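Side-chain contacts in transcriptional regulator, LacI family (Arthrobacter sp., PDB 4RKQ), which probably represses or otherwise regulates transcription in response to a small effector such as a sugar, sensed by its periplasmic-binding-protein-like domain: residues 56-60 with 61-65; 204-207 with 208-212; 255-258 with 259-263. All blocks are in the same frame, centred on the assembly; numbering follows the deposited sequence.

Contact 1: 56-60 with 61-65; sequences GGRSG and LDAVE
Ser59 and Asp62 face each other across the first turn of helix 60-67, each side chain turned back onto the other's backbone. The Asp62 carboxylate reaches toward the loop and takes the N-H of Ser59 on OD2 (2.9 Å from Ser59 N); the donor comes from the anti side of the oxygen, 22° out of the carboxylate plane. In return Ser59 OG, turned by a chi1 of 70° to lie over the helix start, accepts from Asp62 N at 3.2 Å in a nearly straight bond. This reciprocal pair is a capping box with Ser59 as N-cap, and it gives Asp62 N, in the first turn, an acceptor in place of an i-4 helical carbonyl. Putting an alanine at Asp62 would probably leave the N-H of Ser59 without its acceptor and the loop before the helix less firmly fixed. Arg58 passes beside the aspartate without pairing with it: the two planar groups are 26° apart, and NE stays 5.1 Å from Asp62 OD2. A bend at chi3 carries its guanidinium along the helix instead, where NH2 lies 3.6 Å from Ala63 CA. NH1 of Arg58 forms a salt bridge with Asp51, and the Arg58 side chain also packs on Thr42 of the second subunit.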
# COMPACT_ATOMS: atom_id res chain seq x y z
N GLY A 56 -4.15 -18.34 0.46
CA GLY A 56 -4.45 -19.71 0.13
C GLY A 56 -3.27 -20.66 0.06
O GLY A 56 -3.36 -21.72 -0.55
N GLY A 57 -2.20 -20.34 0.74
CA GLY A 57 -0.99 -21.10 0.64
C GLY A 57 -0.31 -21.09 -0.71
O GLY A 57 0.57 -21.89 -0.96
N ARG A 58 -0.69 -20.16 -1.59
CA ARG A 58 -0.09 -20.13 -2.94
C ARG A 58 1.40 -19.68 -2.89
O ARG A 58 1.81 -18.97 -1.99
CB ARG A 58 -0.93 -19.28 -3.88
CG ARG A 58 -2.30 -19.82 -4.20
CD ARG A 58 -3.11 -18.88 -5.09
NE ARG A 58 -2.57 -18.78 -6.47
CZ ARG A 58 -2.27 -17.66 -7.11
NH1 ARG A 58 -2.47 -16.48 -6.55
NH2 ARG A 58 -1.84 -17.72 -8.37
N SER A 59 2.19 -20.12 -3.87
CA SER A 59 3.61 -19.78 -3.96
C SER A 59 3.86 -18.89 -5.22
O SER A 59 2.96 -18.77 -6.07
CB SER A 59 4.43 -21.06 -4.12
OG SER A 59 4.21 -21.64 -5.43
N GLY A 60 5.06 -18.36 -5.34
CA GLY A 60 5.45 -17.65 -6.55
C GLY A 60 5.37 -18.53 -7.78
O GLY A 60 5.08 -18.05 -8.86
N LEU A 61 5.61 -19.86 -7.66
CA LEU A 61 5.43 -20.74 -8.80
C LEU A 61 3.96 -20.81 -9.23
O LEU A 61 3.66 -20.76 -10.44
CB LEU A 61 6.01 -22.14 -8.51
CG LEU A 61 5.98 -23.17 -9.59
CD1 LEU A 61 6.83 -22.63 -10.75
CD2 LEU A 61 6.53 -24.50 -9.09
N ASP A 62 3.04 -20.90 -8.29
CA ASP A 62 1.63 -20.88 -8.63
C ASP A 62 1.25 -19.57 -9.39
O ASP A 62 0.44 -19.60 -10.30
CB ASP A 62 0.76 -20.93 -7.40
CG ASP A 62 0.86 -22.26 -6.67
OD1 ASP A 62 0.81 -23.30 -7.35
OD2 ASP A 62 0.98 -22.26 -5.43
N ALA A 63 1.84 -18.45 -8.97
CA ALA A 63 1.55 -17.18 -9.58
C ALA A 63 1.98 -17.23 -11.03
O ALA A 63 1.22 -16.87 -11.91
CB ALA A 63 2.22 -16.04 -8.84
N VAL A 64 3.16 -17.75 -11.28
CA VAL A 64 3.70 -17.82 -12.65
C VAL A 64 2.91 -18.80 -13.48
O VAL A 64 2.59 -18.49 -14.61
CB VAL A 64 5.18 -18.17 -12.66
CG1 VAL A 64 5.64 -18.52 -14.08
CG2 VAL A 64 5.99 -17.01 -12.11
N GLU A 65 2.53 -19.95 -12.92
CA GLU A 65 1.64 -20.88 -13.61
C GLU A 65 0.32 -20.29 -14.06
O GLU A 65 -0.14 -20.56 -15.17
CB GLU A 65 1.37 -22.14 -12.75
CG GLU A 65 2.59 -23.05 -12.75
CD GLU A 65 2.47 -24.26 -11.85
OE1 GLU A 65 1.50 -24.34 -11.07
OE2 GLU A 65 3.37 -25.11 -11.92

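Contact 2: 204-207 with 208-212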
# COMPACT_ATOMS: atom_id res chain seq x y z
N ALA A 204 8.41 1.04 11.24
CA ALA A 204 7.25 1.76 11.76
C ALA A 204 6.83 1.16 13.08
O ALA A 204 6.41 1.86 13.99
CB ALA A 204 6.10 1.73 10.76
N GLY A 205 6.94 -0.15 13.20
CA GLY A 205 6.62 -0.80 14.46
C GLY A 205 7.63 -0.46 15.57
O GLY A 205 7.27 -0.31 16.75
N VAL A 206 8.90 -0.36 15.19
CA VAL A 206 9.97 -0.03 16.11
C VAL A 206 9.75 1.38 16.66
O VAL A 206 9.88 1.59 17.88
CB VAL A 206 11.36 -0.16 15.45
CG1 VAL A 206 12.47 0.36 16.37
CG2 VAL A 206 11.64 -1.62 15.13
N LEU A 207 9.37 2.33 15.81
CA LEU A 207 9.07 3.67 16.29
C LEU A 207 8.00 3.70 17.33
O LEU A 207 8.14 4.43 18.32
CB LEU A 207 8.69 4.62 15.16
CG LEU A 207 9.79 4.95 14.16
CD1 LEU A 207 9.16 5.78 13.06
CD2 LEU A 207 10.94 5.71 14.79
N LYS A 208 6.95 2.89 17.14
CA LYS A 208 5.84 2.78 18.10
C LYS A 208 6.30 2.17 19.44
O LYS A 208 5.86 2.59 20.51
CB LYS A 208 4.69 1.94 17.50
CG LYS A 208 3.29 2.39 17.88
CD LYS A 208 2.59 3.12 16.73
CE LYS A 208 3.08 4.55 16.53
NZ LYS A 208 2.08 5.61 16.86
N ALA A 209 7.17 1.16 19.39
CA ALA A 209 7.71 0.59 20.64
C ALA A 209 8.58 1.64 21.38
O ALA A 209 8.54 1.74 22.61
CB ALA A 209 8.52 -0.69 20.39
N LEU A 210 9.42 2.36 20.65
CA LEU A 210 10.24 3.38 21.27
C LEU A 210 9.34 4.46 21.92
O LEU A 210 9.56 4.88 23.04
CB LEU A 210 11.19 3.98 20.26
CG LEU A 210 12.34 3.01 19.88
CD1 LEU A 210 13.01 3.42 18.59
CD2 LEU A 210 13.38 3.01 20.99
N SER A 211 8.29 4.86 21.23
CA SER A 211 7.36 5.90 21.73
C SER A 211 6.61 5.36 22.98
O SER A 211 6.57 5.99 24.02
CB SER A 211 6.38 6.29 20.61
OG SER A 211 5.52 7.35 20.99
N GLY A 212 6.10 4.14 22.88
CA GLY A 212 5.51 3.45 24.02
C GLY A 212 6.42 3.28 25.23
O GLY A 212 5.94 3.11 26.34
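A methyl of Val206, CG1, makes the apolar contact here, touching Leu210 CD1 one helical turn on at 3.8 Å; the branches of the two residues run alongside one another in the same direction. In Val206, CG1 stands opposite the backbone N (chi1 173°), on the side of its own carbonyl, which brings that methyl toward the next turn. Leu210 also rests on the backbone, its CG 3.5 Å from Val206 O. Both side chains continue onto Val223 of strand 222-225, where Leu207 joins them, and Leu210 also meets Leu186 of helix 175-188. Backbone hydrogen bonds hold the turns together. The bond from Leu210 N to Val206 O, at 2.9 Å, is nearly straight at the hydrogen (167°), whereas that from Lys208 N to Ala204 O is weak at 3.4 Å. The polar side-chain contribution is less certain: Lys208 adopts two conformers, and in one of them NZ bonds to the carbonyl O of Leu235 of the second subunit. One face of the helix is thus apolar and turned to the sheet, an arrangement that belongs to the beta-alpha-beta crossover 194-197, 200-212, 222-225 of a periplasmic-binding-protein-like fold.

Contact 3: 255-258 with 259-263; sequences ELLV and GLLSG
Two leucine pairs, Leu257 with Leu261 and Leu256 with Leu260, each span one turn of helix 246-262, near the C-terminal end of a helix that packs on the sheet of the periplasmic-binding-protein-like fold. In the first pair the branches cross at a slant, with Leu257 CD1 3.9 Å from Leu261 CG. The second pair is looser, Leu256 CG lying 4.1 Å from Leu260 CD1. In both earlier leucines CG is trans to N (chi1 -179° in Leu257), and the end of each side chain comes round to its later partner; the later two have CG beside the backbone N and settle back over the preceding carbonyls, Leu260 CG at 3.4 Å from Leu256 O. Those same carbonyls are gripped by the helix: Leu261 N bonds to Leu257 O at 2.8 Å, and Leu260 N to Leu256 O at 2.9 Å.

Farther out, Leu256, Leu257 and Leu260 all reach Ile95 of strand 94-97, and Leu257 extends to Ala73 and Ile75 of strand 73-76, so this side of the helix is seated on two neighbouring parallel strands. Val258 packs instead on Arg44. Beyond the last turn the chain leaves helical geometry at Gly263, where phi becomes positive. Ser262 N bonds to Val258 O at 3.0 Å, while Ser262 OG accepts from the backbone N of Ala264.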
# COMPACT_ATOMS: atom_id res chain seq x y z
N GLU A 255 13.29 -1.99 -18.34
CA GLU A 255 14.32 -1.85 -19.38
C GLU A 255 15.02 -3.18 -19.63
O GLU A 255 15.29 -3.55 -20.77
CB GLU A 255 15.31 -0.76 -18.99
CG GLU A 255 14.66 0.59 -19.17
CD GLU A 255 15.62 1.73 -18.88
OE1 GLU A 255 16.70 1.51 -18.30
OE2 GLU A 255 15.27 2.87 -19.22
N LEU A 256 15.27 -3.95 -18.59
CA LEU A 256 15.76 -5.28 -18.81
C LEU A 256 14.79 -6.10 -19.69
O LEU A 256 15.21 -6.84 -20.59
CB LEU A 256 15.95 -5.96 -17.45
CG LEU A 256 16.63 -7.28 -17.35
CD1 LEU A 256 17.88 -7.33 -18.21
CD2 LEU A 256 16.99 -7.53 -15.89
N LEU A 257 13.49 -6.01 -19.40
CA LEU A 257 12.53 -6.81 -20.17
C LEU A 257 12.48 -6.32 -21.62
O LEU A 257 12.39 -7.10 -22.53
CB LEU A 257 11.15 -6.69 -19.56
CG LEU A 257 10.05 -7.49 -20.25
CD1 LEU A 257 10.42 -8.97 -20.40
CD2 LEU A 257 8.78 -7.30 -19.43
N VAL A 258 12.56 -5.00 -21.82
CA VAL A 258 12.65 -4.49 -23.20
C VAL A 258 13.82 -5.15 -23.96
O VAL A 258 13.66 -5.58 -25.10
CB VAL A 258 12.79 -2.96 -23.26
CG1 VAL A 258 13.08 -2.49 -24.70
CG2 VAL A 258 11.53 -2.28 -22.73
N GLY A 259 14.97 -5.25 -23.31
CA GLY A 259 16.17 -5.77 -23.93
C GLY A 259 16.08 -7.26 -24.18
O GLY A 259 16.59 -7.80 -25.20
N LEU A 260 15.43 -7.96 -23.27
CA LEU A 260 15.22 -9.40 -23.43
C LEU A 260 14.23 -9.67 -24.55
O LEU A 260 14.44 -10.59 -25.34
CB LEU A 260 14.73 -10.05 -22.13
CG LEU A 260 15.81 -10.13 -21.03
CD1 LEU A 260 15.20 -10.35 -19.66
CD2 LEU A 260 16.79 -11.23 -21.36
N LEU A 261 13.13 -8.90 -24.61
CA LEU A 261 12.13 -9.11 -25.67
C LEU A 261 12.69 -8.78 -27.06
O LEU A 261 12.29 -9.38 -28.04
CB LEU A 261 10.84 -8.29 -25.45
CG LEU A 261 9.99 -8.74 -24.25
CD1 LEU A 261 8.94 -7.68 -23.97
CD2 LEU A 261 9.38 -10.13 -24.43
N SER A 262 13.56 -7.79 -27.13
CA SER A 262 14.09 -7.32 -28.40
C SER A 262 15.26 -8.13 -28.91
O SER A 262 15.63 -8.01 -30.06
CB SER A 262 14.52 -5.87 -28.26
OG SER A 262 15.75 -5.76 -27.57
N GLY A 263 15.86 -8.96 -28.05
CA GLY A 263 17.08 -9.68 -28.39
C GLY A 263 18.32 -8.87 -28.10
O GLY A 263 19.44 -9.36 -28.26

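Overall arrangement
From the N terminus, contact 1 comes first, where the loop after strand 47-52 turns into helix 60-67. Contact 2 follows on helix 200-212, between strands 194-197 and 222-225, and contact 3 comes last, near the end of helix 246-262. Each joins adjoining segments and closes no long loop; the three run in series, without nesting or crossing. Contacts 1 and 3 have centres about 25 Å apart: helix 246-262, late in the chain, returns to the part of the sheet built from the N-terminal strands, among which helix 60-67 also lies in sequence. Contacts 2 and 3 lie on opposite sides of the chain's centre, about 43 Å between centres. Contacts 1 and 2 both touch the second subunit.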